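Local coordinates for sulfotransferase (Mycobacterium tuberculosis, PDB 2ZQ5), which probably transfers a sulfuryl group from the donor PAPS to an acceptor, as sulfotransferases do, at residues V88-P93 against N215-G220; R92-T97 against R109-D114; H121-E126 against P130-E135. One frame throughout, in Å; residues are numbered along the deposited sequence.

Contact 1 (V88-P93 against N215-G220); sequences VAIKRP and NLQLIG
Q217 and V88 carry this contact, burying about 74 and 73 Å² respectively, and a single hydrogen bond ties them. Q217 NE2 donates to V88 O at 2.9 Å, with an N-H...O angle of 176°, so the hydrogen points almost straight at its acceptor. The donor lies in the carbonyl plane and meets the C=O bond at 145°, while V88 O falls in the plane of the Q217 amide. The two flat groups are therefore both well oriented for the bond. The Q217 chain runs extended beyond CG (chi2 179°), which carries the amide from the helix flank to the loop carbonyl. Its methylene passes alongside the same oxygen, with Q217 CG 3.6 Å from V88 O.

The rest of the contact is van der Waals packing, mostly between carbons. V88 CB faces Q217 CB at 4.0 Å, and the methyl V88 CG2 rests against a backbone oxygen, 3.7 Å from Q217 O. Two positions along, past the outward-pointing A89, I90 again turns its CB to the helix. Its CD1 reaches L216 CB at 4.3 Å and Q217 CG at 4.4 Å, which is loose packing against two consecutive residues of the helix.

The chain then enters strand 94-97, the middle strand of a parallel sheet in the order 2-3-1-4-5, a P-loop-type sheet in keeping with the sulfotransferase fold. The lead-in loop is thus held against the end of helix 206-219 just before the central strand begins. I90 and L216 both also touch W228 of the neighbouring strand 227-231, so their shared apolar patch continues onto the sheet. At the helix end G220, the first residue to leave helical angles, still donates its N to L216 O at 2.8 Å.

Contact 2 (R92-T97 against R109-D114); sequences RPIFVT and RLLGAD
The chi1 of I94 (-66°) sends CG1 away from the carbonyl carbon and turns CG2 to the helix side, where it meets L111. In V96, chi1 of 177° places CG1 opposite the backbone N and leaves CG2 as the branch that touches the same leucine. L111 completes the set: its CG is anti to the carbonyl carbon, and chi2 of 176° extends CD1 straight on from CA toward the strand.

These residues belong to the strand-loop-helix unit of the P-loop fold, in which strand 94-97 leads through a short loop into helix 104-111. In sulfotransferases the loop of such a unit binds the 5'-phosphate of PAPS, and the same is probable here. The contact lies at the far end of the helix from that loop, at its last turn, where L111 reaches the strand by its side chain alone.

Everything across the segments is apolar and the area is small, 104 Å² summed over both sides. The backbones stay well apart, with I94 CA to L111 CA at 8.4 Å, and the side chains bridge the separation. I94 and V96, alternate residues of the strand, point to the helix, whereas F95 between them points to the opposite face and meets the rings of H235 and Y246. I94 approaches L111 at about a right angle; V96 meets it at a slant. L111 also touches V229 of strand 227-231, and V328 and Y332 of helix 324-334, which place it in the packing between sheet and helices.

A single methyl does the touching on the helix side. L111 CD1 sits over the two strand methyls, 3.9 Å from I94 CG2 and 3.8 Å from V96 CG2, while those two CG2 atoms are 4.4 Å from each other.

Contact 3 (H121-E126 against P130-E135); sequences HMWLAE and PRPPRE
R131 runs past L124 and then H121 on its way from loop to charged tip, and its successive atoms meet first the one and then the other. CB lies 3.7 Å from L124 CD1, and CG is 3.6 Å from the same methyl, so a single leucine branch packs alongside the first half of the chain, the two side chains crossing at about a right angle. CD comes next, 3.7 Å from H121 CD2. A bend at chi3 (-60°) then turns the guanidinium to the edge of the imidazole, with its plane 79° from the ring plane. R131 NE sits in the plane of that ring at its CD2-NE2 edge, nearer the carbon: 2.9 Å from H121 CD2 against 3.3 Å from H121 NE2. At the tip NH1 forms a salt bridge with D223 and a hydrogen bond to Q118 OE1, and NH2 donates to G119 O; these partners fix the rotation of the group beside the histidine.

A second, apolar patch lies next to R131. P132 CD approaches W123 CH2 at 3.7 Å, meeting the indole obliquely, and L124 CD2 adds a looser touch of 4.4 Å to P132 CD. L124 CD2 also sits over the centre of the W123 ring, 3.6 Å above its plane, so that L124 bridges the indole and the arginine chain.

H121 is the N-cap residue of helix 122-126, and its backbone oxygen accepts from both L124 N and A125 N. The contact is a local helix-to-loop return in which the segment 130-135 folds back over this short helix. The R131 head joins it to edge strand 117-119 through Q118 and G119, while helix 206-219 packs against both segments.

Contacts 1 and 2 share R92 and P93: the loop braced by contact 1 runs directly into the strand of contact 2, their centres 13 Å apart. Contact 3 is nested in the long loop closed by contact 1, with centres 14 Å apart, and the two touch. I219 O and R131 N, 3.0 Å apart, probably form a hydrogen bond, and I219 CG2 packs 3.8 Å from L124 CD1, so helix 206-219 serves both. Contacts 2 and 3 follow in series without touching, their nearest atoms about 6 Å apart. The loop that probably binds the PAPS phosphate lies between the segments of contact 2 in the sequence, so that contact probably joins the strand and helix flanking it.

Contact 1 (V88-P93 against N215-G220)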
ATOM      1  N   VAL A  88     -14.467 -11.901  13.964  1.00 13.09           N
ATOM      2  CA  VAL A  88     -14.410 -10.447  13.973  1.00 12.85           C
ATOM      3  C   VAL A  88     -15.132  -9.859  12.768  1.00 12.95           C
ATOM      4  O   VAL A  88     -14.826 -10.188  11.625  1.00 13.96           O
ATOM      5  CB  VAL A  88     -12.949  -9.941  13.972  1.00 11.33           C
ATOM      6  CG1 VAL A  88     -12.918  -8.414  13.879  1.00 10.69           C
ATOM      7  CG2 VAL A  88     -12.241 -10.407  15.236  1.00 11.75           C
ATOM      8  N   ALA A  89     -16.103  -8.995  13.034  1.00 12.84           N
ATOM      9  CA  ALA A  89     -16.848  -8.351  11.968  1.00 13.41           C
ATOM     10  C   ALA A  89     -16.206  -7.000  11.669  1.00 12.73           C
ATOM     11  O   ALA A  89     -15.827  -6.268  12.581  1.00 13.79           O
ATOM     12  CB  ALA A  89     -18.302  -8.162  12.384  1.00 13.13           C
ATOM     13  N   ILE A  90     -16.068  -6.688  10.386  1.00 13.91           N
ATOM     14  CA  ILE A  90     -15.493  -5.418   9.957  1.00 13.33           C
ATOM     15  C   ILE A  90     -16.669  -4.596   9.439  1.00 12.76           C
ATOM     16  O   ILE A  90     -17.177  -4.854   8.349  1.00 14.55           O
ATOM     17  CB  ILE A  90     -14.471  -5.616   8.815  1.00 14.07           C
ATOM     18  CG1 ILE A  90     -13.414  -6.650   9.221  1.00 16.48           C
ATOM     19  CG2 ILE A  90     -13.812  -4.286   8.469  1.00 12.98           C
ATOM     20  CD1 ILE A  90     -12.565  -6.246  10.411  1.00 17.30           C
ATOM     21  N   LYS A  91     -17.107  -3.614  10.222  1.00 12.91           N
ATOM     22  CA  LYS A  91     -18.250  -2.796   9.833  1.00 13.51           C
ATOM     23  C   LYS A  91     -17.913  -1.426   9.264  1.00 11.26           C
ATOM     24  O   LYS A  91     -17.192  -0.638   9.878  1.00 11.10           O
ATOM     25  CB  LYS A  91     -19.206  -2.625  11.022  1.00 17.56           C
ATOM     26  CG  LYS A  91     -19.819  -3.929  11.515  1.00 23.83           C
ATOM     27  CD  LYS A  91     -20.610  -4.613  10.407  1.00 26.79           C
ATOM     28  CE  LYS A  91     -21.200  -5.936  10.872  1.00 27.89           C
ATOM     29  NZ  LYS A  91     -21.954  -6.616   9.779  1.00 28.95           N
ATOM     30  N   ARG A  92     -18.466  -1.159   8.084  1.00 10.09           N
ATOM     31  CA  ARG A  92     -18.285   0.105   7.376  1.00 10.01           C
ATOM     32  C   ARG A  92     -16.883   0.702   7.480  1.00  8.46           C
ATOM     33  O   ARG A  92     -16.697   1.812   7.989  1.00  8.25           O
ATOM     34  CB  ARG A  92     -19.326   1.124   7.857  1.00 10.41           C
ATOM     35  CG  ARG A  92     -20.773   0.660   7.681  1.00 11.71           C
ATOM     36  CD  ARG A  92     -21.749   1.767   8.056  1.00 13.46           C
ATOM     37  NE  ARG A  92     -21.864   2.786   7.014  1.00 12.54           N
ATOM     38  CZ  ARG A  92     -22.207   4.050   7.243  1.00 15.07           C
ATOM     39  NH1 ARG A  92     -22.460   4.454   8.480  1.00 18.00           N
ATOM     40  NH2 ARG A  92     -22.307   4.908   6.238  1.00 16.48           N
ATOM     41  N   PRO A  93     -15.872  -0.038   7.001  1.00  7.93           N
ATOM     42  CA  PRO A  93     -14.489   0.445   7.042  1.00  7.39           C
ATOM     43  C   PRO A  93     -14.310   1.586   6.049  1.00  7.73           C
ATOM     44  O   PRO A  93     -15.042   1.673   5.059  1.00  7.88           O
ATOM     45  CB  PRO A  93     -13.683  -0.789   6.643  1.00  8.36           C
ATOM     46  CG  PRO A  93     -14.625  -1.502   5.691  1.00  6.33           C
ATOM     47  CD  PRO A  93     -15.939  -1.399   6.438  1.00  7.05           C
ATOM     48  N   ASN A 215      -6.488 -10.574   7.539  1.00  6.46           N
ATOM     49  CA  ASN A 215      -5.428  -9.924   8.293  1.00  6.59           C
ATOM     50  C   ASN A 215      -5.970  -8.782   9.152  1.00  6.97           C
ATOM     51  O   ASN A 215      -5.467  -8.545  10.250  1.00  6.89           O
ATOM     52  CB  ASN A 215      -4.316  -9.441   7.359  1.00  6.40           C
ATOM     53  CG  ASN A 215      -3.239 -10.494   7.166  1.00  7.87           C
ATOM     54  OD1 ASN A 215      -2.724 -11.044   8.143  1.00  8.20           O
ATOM     55  ND2 ASN A 215      -2.892 -10.780   5.916  1.00  7.87           N
ATOM     56  N   LEU A 216      -6.992  -8.074   8.672  1.00  6.52           N
ATOM     57  CA  LEU A 216      -7.579  -7.006   9.478  1.00  6.21           C
ATOM     58  C   LEU A 216      -8.278  -7.629  10.689  1.00  7.26           C
ATOM     59  O   LEU A 216      -8.230  -7.082  11.789  1.00  7.58           O
ATOM     60  CB  LEU A 216      -8.590  -6.181   8.670  1.00  7.54           C
ATOM     61  CG  LEU A 216      -8.058  -5.375   7.481  1.00  6.50           C
ATOM     62  CD1 LEU A 216      -9.118  -4.363   7.063  1.00  7.70           C
ATOM     63  CD2 LEU A 216      -6.774  -4.646   7.856  1.00  8.28           C
ATOM     64  N   GLN A 217      -8.932  -8.771  10.480  1.00  6.48           N
ATOM     65  CA  GLN A 217      -9.616  -9.474  11.567  1.00  7.13           C
ATOM     66  C   GLN A 217      -8.614  -9.872  12.646  1.00  7.91           C
ATOM     67  O   GLN A 217      -8.892  -9.757  13.840  1.00  6.90           O
ATOM     68  CB  GLN A 217     -10.297 -10.744  11.052  1.00  8.26           C
ATOM     69  CG  GLN A 217     -11.525 -10.525  10.192  1.00  7.77           C
ATOM     70  CD  GLN A 217     -12.109 -11.840   9.710  1.00 10.26           C
ATOM     71  OE1 GLN A 217     -11.424 -12.637   9.068  1.00 10.51           O
ATOM     72  NE2 GLN A 217     -13.378 -12.076  10.021  1.00 10.62           N
ATOM     73  N   LEU A 218      -7.455 -10.357  12.213  1.00  6.45           N
ATOM     74  CA  LEU A 218      -6.399 -10.783  13.123  1.00  7.32           C
ATOM     75  C   LEU A 218      -5.787  -9.608  13.879  1.00  6.07           C
ATOM     76  O   LEU A 218      -5.745  -9.599  15.110  1.00  7.59           O
ATOM     77  CB  LEU A 218      -5.302 -11.501  12.336  1.00  7.48           C
ATOM     78  CG  LEU A 218      -3.986 -11.750  13.077  1.00  9.41           C
ATOM     79  CD1 LEU A 218      -4.179 -12.839  14.130  1.00 12.06           C
ATOM     80  CD2 LEU A 218      -2.914 -12.144  12.070  1.00 11.84           C
ATOM     81  N   ILE A 219      -5.311  -8.615  13.137  1.00  5.55           N
ATOM     82  CA  ILE A 219      -4.686  -7.454  13.751  1.00  6.61           C
ATOM     83  C   ILE A 219      -5.666  -6.674  14.621  1.00  7.47           C
ATOM     84  O   ILE A 219      -5.280  -6.126  15.655  1.00  7.87           O
ATOM     85  CB  ILE A 219      -4.074  -6.533  12.663  1.00  5.41           C
ATOM     86  CG1 ILE A 219      -2.976  -7.297  11.921  1.00  7.45           C
ATOM     87  CG2 ILE A 219      -3.524  -5.251  13.297  1.00  8.51           C
ATOM     88  CD1 ILE A 219      -2.459  -6.592  10.681  1.00  8.23           C
ATOM     89  N   GLY A 220      -6.935  -6.644  14.218  1.00  6.36           N
ATOM     90  CA  GLY A 220      -7.938  -5.921  14.981  1.00  8.47           C
ATOM     91  C   GLY A 220      -8.718  -6.754  15.986  1.00  8.13           C
ATOM     92  O   GLY A 220      -9.758  -6.310  16.472  1.00  8.80           O
TER

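Contact 2 (R92-T97 against R109-D114)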
ATOM      1  N   ARG A  92     -18.466  -1.159   8.084  1.00 10.09           N
ATOM      2  CA  ARG A  92     -18.285   0.105   7.376  1.00 10.01           C
ATOM      3  C   ARG A  92     -16.883   0.702   7.480  1.00  8.46           C
ATOM      4  O   ARG A  92     -16.697   1.812   7.989  1.00  8.25           O
ATOM      5  CB  ARG A  92     -19.326   1.124   7.857  1.00 10.41           C
ATOM      6  CG  ARG A  92     -20.773   0.660   7.681  1.00 11.71           C
ATOM      7  CD  ARG A  92     -21.749   1.767   8.056  1.00 13.46           C
ATOM      8  NE  ARG A  92     -21.864   2.786   7.014  1.00 12.54           N
ATOM      9  CZ  ARG A  92     -22.207   4.050   7.243  1.00 15.07           C
ATOM     10  NH1 ARG A  92     -22.460   4.454   8.480  1.00 18.00           N
ATOM     11  NH2 ARG A  92     -22.307   4.908   6.238  1.00 16.48           N
ATOM     12  N   PRO A  93     -15.872  -0.038   7.001  1.00  7.93           N
ATOM     13  CA  PRO A  93     -14.489   0.445   7.042  1.00  7.39           C
ATOM     14  C   PRO A  93     -14.310   1.586   6.049  1.00  7.73           C
ATOM     15  O   PRO A  93     -15.042   1.673   5.059  1.00  7.88           O
ATOM     16  CB  PRO A  93     -13.683  -0.789   6.643  1.00  8.36           C
ATOM     17  CG  PRO A  93     -14.625  -1.502   5.691  1.00  6.33           C
ATOM     18  CD  PRO A  93     -15.939  -1.399   6.438  1.00  7.05           C
ATOM     19  N   ILE A  94     -13.349   2.462   6.320  1.00  7.04           N
ATOM     20  CA  ILE A  94     -13.056   3.578   5.428  1.00  7.13           C
ATOM     21  C   ILE A  94     -11.787   3.267   4.645  1.00  6.82           C
ATOM     22  O   ILE A  94     -10.766   2.878   5.222  1.00  7.75           O
ATOM     23  CB  ILE A  94     -12.839   4.893   6.205  1.00  8.16           C
ATOM     24  CG1 ILE A  94     -14.143   5.314   6.886  1.00 11.18           C
ATOM     25  CG2 ILE A  94     -12.352   5.987   5.257  1.00 10.59           C
ATOM     26  CD1 ILE A  94     -14.012   6.551   7.752  1.00 12.91           C
ATOM     27  N   PHE A  95     -11.869   3.426   3.327  1.00  6.55           N
ATOM     28  CA  PHE A  95     -10.737   3.196   2.437  1.00  6.02           C
ATOM     29  C   PHE A  95     -10.368   4.488   1.728  1.00  6.95           C
ATOM     30  O   PHE A  95     -11.204   5.097   1.056  1.00  9.02           O
ATOM     31  CB  PHE A  95     -11.092   2.142   1.386  1.00  4.68           C
ATOM     32  CG  PHE A  95     -11.075   0.734   1.904  1.00  4.98           C
ATOM     33  CD1 PHE A  95      -9.951  -0.066   1.730  1.00  5.39           C
ATOM     34  CD2 PHE A  95     -12.180   0.202   2.562  1.00  7.54           C
ATOM     35  CE1 PHE A  95      -9.927  -1.380   2.206  1.00  7.57           C
ATOM     36  CE2 PHE A  95     -12.165  -1.111   3.040  1.00  7.63           C
ATOM     37  CZ  PHE A  95     -11.038  -1.899   2.861  1.00  7.17           C
ATOM     38  N   VAL A  96      -9.121   4.913   1.893  1.00  5.91           N
ATOM     39  CA  VAL A  96      -8.632   6.114   1.237  1.00  6.63           C
ATOM     40  C   VAL A  96      -7.756   5.675   0.073  1.00  5.90           C
ATOM     41  O   VAL A  96      -6.965   4.740   0.197  1.00  6.65           O
ATOM     42  CB  VAL A  96      -7.768   6.977   2.187  1.00  5.82           C
ATOM     43  CG1 VAL A  96      -7.211   8.188   1.439  1.00  7.97           C
ATOM     44  CG2 VAL A  96      -8.592   7.427   3.382  1.00  9.49           C
ATOM     45  N   THR A  97      -7.903   6.333  -1.070  1.00  5.86           N
ATOM     46  CA  THR A  97      -7.075   5.984  -2.208  1.00  6.08           C
ATOM     47  C   THR A  97      -6.879   7.196  -3.105  1.00  6.66           C
ATOM     48  O   THR A  97      -7.559   8.218  -2.954  1.00  7.49           O
ATOM     49  CB  THR A  97      -7.667   4.785  -3.001  1.00  5.91           C
ATOM     50  OG1 THR A  97      -6.680   4.284  -3.907  1.00  6.50           O
ATOM     51  CG2 THR A  97      -8.906   5.197  -3.780  1.00  5.85           C
ATOM     52  N   ARG A 109      -3.787   9.759   8.045  1.00 12.95           N
ATOM     53  CA  ARG A 109      -3.415  10.086   9.417  1.00 15.28           C
ATOM     54  C   ARG A 109      -4.555  10.764  10.169  1.00 14.33           C
ATOM     55  O   ARG A 109      -4.758  10.516  11.359  1.00 15.06           O
ATOM     56  CB  ARG A 109      -2.190  10.999   9.425  1.00 18.52           C
ATOM     57  CG  ARG A 109      -0.932  10.368   8.852  1.00 22.68           C
ATOM     58  CD  ARG A 109       0.196  11.383   8.801  1.00 27.18           C
ATOM     59  NE  ARG A 109       1.399  10.850   8.170  1.00 31.23           N
ATOM     60  CZ  ARG A 109       2.466  11.582   7.868  1.00 32.90           C
ATOM     61  NH1 ARG A 109       2.478  12.880   8.141  1.00 34.56           N
ATOM     62  NH2 ARG A 109       3.520  11.020   7.292  1.00 34.53           N
ATOM     63  N   LEU A 110      -5.294  11.624   9.478  1.00 13.48           N
ATOM     64  CA  LEU A 110      -6.409  12.323  10.102  1.00 14.74           C
ATOM     65  C   LEU A 110      -7.528  11.355  10.477  1.00 14.63           C
ATOM     66  O   LEU A 110      -7.917  11.265  11.640  1.00 14.78           O
ATOM     67  CB  LEU A 110      -6.947  13.408   9.164  1.00 15.24           C
ATOM     68  CG  LEU A 110      -6.095  14.674   9.038  1.00 17.46           C
ATOM     69  CD1 LEU A 110      -6.568  15.505   7.860  1.00 17.67           C
ATOM     70  CD2 LEU A 110      -6.182  15.475  10.332  1.00 18.89           C
ATOM     71  N   LEU A 111      -8.035  10.621   9.492  1.00 14.38           N
ATOM     72  CA  LEU A 111      -9.112   9.672   9.747  1.00 12.89           C
ATOM     73  C   LEU A 111      -8.677   8.583  10.726  1.00 13.65           C
ATOM     74  O   LEU A 111      -9.484   8.088  11.513  1.00 13.17           O
ATOM     75  CB  LEU A 111      -9.580   9.044   8.428  1.00 12.04           C
ATOM     76  CG  LEU A 111     -10.103  10.040   7.386  1.00 11.76           C
ATOM     77  CD1 LEU A 111     -10.447   9.307   6.098  1.00 13.04           C
ATOM     78  CD2 LEU A 111     -11.325  10.766   7.928  1.00 14.62           C
ATOM     79  N   GLY A 112      -7.400   8.218  10.683  1.00 14.02           N
ATOM     80  CA  GLY A 112      -6.905   7.188  11.579  1.00 15.47           C
ATOM     81  C   GLY A 112      -6.634   7.686  12.988  1.00 15.70           C
ATOM     82  O   GLY A 112      -6.348   6.889  13.884  1.00 16.34           O
ATOM     83  N   ALA A 113      -6.732   8.997  13.185  1.00 15.81           N
ATOM     84  CA  ALA A 113      -6.487   9.608  14.489  1.00 16.31           C
ATOM     85  C   ALA A 113      -7.689   9.492  15.422  1.00 16.21           C
ATOM     86  O   ALA A 113      -7.549   9.604  16.641  1.00 18.33           O
ATOM     87  CB  ALA A 113      -6.108  11.071  14.313  1.00 15.87           C
ATOM     88  N   ASP A 114      -8.869   9.281  14.851  1.00 14.10           N
ATOM     89  CA  ASP A 114     -10.086   9.143  15.646  1.00 14.60           C
ATOM     90  C   ASP A 114      -9.886   7.971  16.606  1.00 15.08           C
ATOM     91  O   ASP A 114      -9.591   6.860  16.175  1.00 13.09           O
ATOM     92  CB  ASP A 114     -11.275   8.858  14.729  1.00 14.69           C
ATOM     93  CG  ASP A 114     -12.603   8.895  15.459  1.00 14.32           C
ATOM     94  OD1 ASP A 114     -12.660   8.460  16.627  1.00 16.07           O
ATOM     95  OD2 ASP A 114     -13.598   9.346  14.854  1.00 14.70           O
TER

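Contact 3 (H121-E126 against P130-E135)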
ATOM      1  N   HIS A 121      -0.945  -0.145  11.865  1.00  7.42           N
ATOM      2  CA  HIS A 121       0.344   0.282  12.389  1.00  8.06           C
ATOM      3  C   HIS A 121       1.468  -0.470  11.698  1.00  7.10           C
ATOM      4  O   HIS A 121       1.400  -1.682  11.499  1.00  7.45           O
ATOM      5  CB  HIS A 121       0.384   0.061  13.900  1.00  7.62           C
ATOM      6  CG  HIS A 121      -0.725   0.755  14.621  1.00  7.98           C
ATOM      7  ND1 HIS A 121      -0.733   2.115  14.848  1.00 11.63           N
ATOM      8  CD2 HIS A 121      -1.910   0.291  15.080  1.00  7.39           C
ATOM      9  CE1 HIS A 121      -1.877   2.457  15.412  1.00  7.51           C
ATOM     10  NE2 HIS A 121      -2.610   1.369  15.562  1.00 12.25           N
ATOM     11  N   MET A 122       2.503   0.275  11.333  1.00  7.86           N
ATOM     12  CA  MET A 122       3.655  -0.263  10.635  1.00  8.12           C
ATOM     13  C   MET A 122       4.184  -1.584  11.198  1.00  9.27           C
ATOM     14  O   MET A 122       4.323  -2.563  10.464  1.00  8.74           O
ATOM     15  CB  MET A 122       4.767   0.794  10.626  1.00 14.11           C
ATOM     16  CG  MET A 122       5.897   0.561   9.633  1.00 21.71           C
ATOM     17  SD  MET A 122       6.871  -0.917   9.926  1.00 33.68           S
ATOM     18  CE  MET A 122       7.539  -0.591  11.483  1.00 29.20           C
ATOM     19  N   TRP A 123       4.467  -1.632  12.496  1.00  8.40           N
ATOM     20  CA  TRP A 123       5.024  -2.852  13.058  1.00  8.82           C
ATOM     21  C   TRP A 123       4.109  -4.063  12.976  1.00  8.36           C
ATOM     22  O   TRP A 123       4.581  -5.198  12.941  1.00  9.58           O
ATOM     23  CB  TRP A 123       5.496  -2.629  14.506  1.00  8.98           C
ATOM     24  CG  TRP A 123       4.436  -2.520  15.574  1.00  9.11           C
ATOM     25  CD1 TRP A 123       3.575  -1.479  15.786  1.00  8.77           C
ATOM     26  CD2 TRP A 123       4.189  -3.464  16.622  1.00  9.39           C
ATOM     27  NE1 TRP A 123       2.814  -1.714  16.909  1.00  8.81           N
ATOM     28  CE2 TRP A 123       3.171  -2.926  17.441  1.00  9.50           C
ATOM     29  CE3 TRP A 123       4.736  -4.713  16.953  1.00 11.71           C
ATOM     30  CZ2 TRP A 123       2.687  -3.595  18.573  1.00 10.24           C
ATOM     31  CZ3 TRP A 123       4.254  -5.378  18.077  1.00 10.84           C
ATOM     32  CH2 TRP A 123       3.240  -4.816  18.873  1.00 11.12           C
ATOM     33  N   LEU A 124       2.805  -3.823  12.925  1.00  8.79           N
ATOM     34  CA  LEU A 124       1.851  -4.918  12.837  1.00  8.67           C
ATOM     35  C   LEU A 124       1.738  -5.393  11.392  1.00  9.76           C
ATOM     36  O   LEU A 124       1.427  -6.555  11.137  1.00  9.81           O
ATOM     37  CB  LEU A 124       0.494  -4.469  13.377  1.00  9.19           C
ATOM     38  CG  LEU A 124       0.550  -4.062  14.854  1.00  9.76           C
ATOM     39  CD1 LEU A 124      -0.772  -3.432  15.260  1.00 11.79           C
ATOM     40  CD2 LEU A 124       0.870  -5.275  15.725  1.00 10.02           C
ATOM     41  N   ALA A 125       1.993  -4.495  10.446  1.00  8.89           N
ATOM     42  CA  ALA A 125       1.951  -4.857   9.033  1.00 11.65           C
ATOM     43  C   ALA A 125       3.212  -5.668   8.737  1.00 13.66           C
ATOM     44  O   ALA A 125       3.202  -6.578   7.908  1.00 15.21           O
ATOM     45  CB  ALA A 125       1.912  -3.605   8.169  1.00 12.06           C
ATOM     46  N   GLU A 126       4.301  -5.331   9.423  1.00 13.02           N
ATOM     47  CA  GLU A 126       5.562  -6.043   9.243  1.00 14.05           C
ATOM     48  C   GLU A 126       5.511  -7.375   9.983  1.00 14.78           C
ATOM     49  O   GLU A 126       6.132  -8.352   9.563  1.00 16.10           O
ATOM     50  CB  GLU A 126       6.732  -5.216   9.785  1.00 14.64           C
ATOM     51  CG  GLU A 126       7.071  -3.958   8.995  1.00 19.34           C
ATOM     52  CD  GLU A 126       7.884  -4.241   7.743  1.00 20.91           C
ATOM     53  OE1 GLU A 126       8.424  -5.360   7.620  1.00 24.04           O
ATOM     54  OE2 GLU A 126       7.997  -3.335   6.887  1.00 22.84           O
ATOM     55  N   PRO A 130      -2.321  -9.838  16.801  1.00  9.40           N
ATOM     56  CA  PRO A 130      -3.339  -8.981  17.412  1.00  9.82           C
ATOM     57  C   PRO A 130      -2.659  -7.753  18.024  1.00  9.20           C
ATOM     58  O   PRO A 130      -1.634  -7.873  18.697  1.00 10.91           O
ATOM     59  CB  PRO A 130      -3.960  -9.887  18.472  1.00  9.70           C
ATOM     60  CG  PRO A 130      -3.807 -11.256  17.872  1.00 10.99           C
ATOM     61  CD  PRO A 130      -2.402 -11.211  17.333  1.00 11.01           C
ATOM     62  N   ARG A 131      -3.222  -6.578  17.781  1.00  8.51           N
ATOM     63  CA  ARG A 131      -2.657  -5.340  18.310  1.00  8.54           C
ATOM     64  C   ARG A 131      -2.731  -5.287  19.833  1.00  9.00           C
ATOM     65  O   ARG A 131      -3.817  -5.290  20.409  1.00  9.36           O
ATOM     66  CB  ARG A 131      -3.401  -4.140  17.725  1.00  7.79           C
ATOM     67  CG  ARG A 131      -2.822  -2.795  18.126  1.00  7.92           C
ATOM     68  CD  ARG A 131      -3.686  -1.636  17.654  1.00  8.09           C
ATOM     69  NE  ARG A 131      -3.846  -1.574  16.202  1.00  8.41           N
ATOM     70  CZ  ARG A 131      -4.947  -1.937  15.551  1.00  7.64           C
ATOM     71  NH1 ARG A 131      -5.999  -2.400  16.215  1.00  9.00           N
ATOM     72  NH2 ARG A 131      -5.007  -1.813  14.231  1.00  9.32           N
ATOM     73  N   PRO A 132      -1.571  -5.245  20.507  1.00  8.57           N
ATOM     74  CA  PRO A 132      -1.572  -5.185  21.973  1.00  9.84           C
ATOM     75  C   PRO A 132      -1.993  -3.791  22.428  1.00  9.65           C
ATOM     76  O   PRO A 132      -1.977  -2.845  21.637  1.00  8.90           O
ATOM     77  CB  PRO A 132      -0.111  -5.463  22.339  1.00 10.86           C
ATOM     78  CG  PRO A 132       0.450  -6.163  21.130  1.00 11.15           C
ATOM     79  CD  PRO A 132      -0.206  -5.438  19.991  1.00  8.92           C
ATOM     80  N   PRO A 133      -2.385  -3.645  23.702  1.00 10.39           N
ATOM     81  CA  PRO A 133      -2.786  -2.322  24.182  1.00 10.76           C
ATOM     82  C   PRO A 133      -1.631  -1.350  23.943  1.00  8.67           C
ATOM     83  O   PRO A 133      -0.469  -1.683  24.191  1.00  9.71           O
ATOM     84  CB  PRO A 133      -3.061  -2.568  25.660  1.00 10.93           C
ATOM     85  CG  PRO A 133      -3.588  -3.967  25.662  1.00 13.32           C
ATOM     86  CD  PRO A 133      -2.626  -4.673  24.731  1.00 11.93           C
ATOM     87  N   ARG A 134      -1.957  -0.154  23.467  1.00 11.01           N
ATOM     88  CA  ARG A 134      -0.962   0.862  23.146  1.00 10.75           C
ATOM     89  C   ARG A 134       0.102   1.118  24.206  1.00 10.99           C
ATOM     90  O   ARG A 134       1.286   1.235  23.887  1.00 10.98           O
ATOM     91  CB  ARG A 134      -1.658   2.184  22.812  1.00 11.37           C
ATOM     92  CG  ARG A 134      -0.710   3.260  22.308  1.00 13.66           C
ATOM     93  CD  ARG A 134      -0.111   2.867  20.965  1.00 15.91           C
ATOM     94  NE  ARG A 134       0.846   3.852  20.468  1.00 20.86           N
ATOM     95  CZ  ARG A 134       2.067   4.027  20.962  1.00 23.01           C
ATOM     96  NH1 ARG A 134       2.492   3.280  21.972  1.00 24.41           N
ATOM     97  NH2 ARG A 134       2.865   4.952  20.445  1.00 25.63           N
ATOM     98  N   GLU A 135      -0.316   1.201  25.462  1.00 11.52           N
ATOM     99  CA  GLU A 135       0.617   1.478  26.548  1.00 12.82           C
ATOM    100  C   GLU A 135       1.695   0.415  26.759  1.00 12.72           C
ATOM    101  O   GLU A 135       2.666   0.645  27.484  1.00 12.10           O
ATOM    102  CB  GLU A 135      -0.151   1.695  27.858  1.00 14.90           C
ATOM    103  CG  GLU A 135      -0.908   0.480  28.381  1.00 18.74           C
ATOM    104  CD  GLU A 135      -2.254   0.262  27.707  1.00 20.36           C
ATOM    105  OE1 GLU A 135      -2.979  -0.661  28.136  1.00 27.45           O
ATOM    106  OE2 GLU A 135      -2.592   1.006  26.761  1.00 23.93           O
TER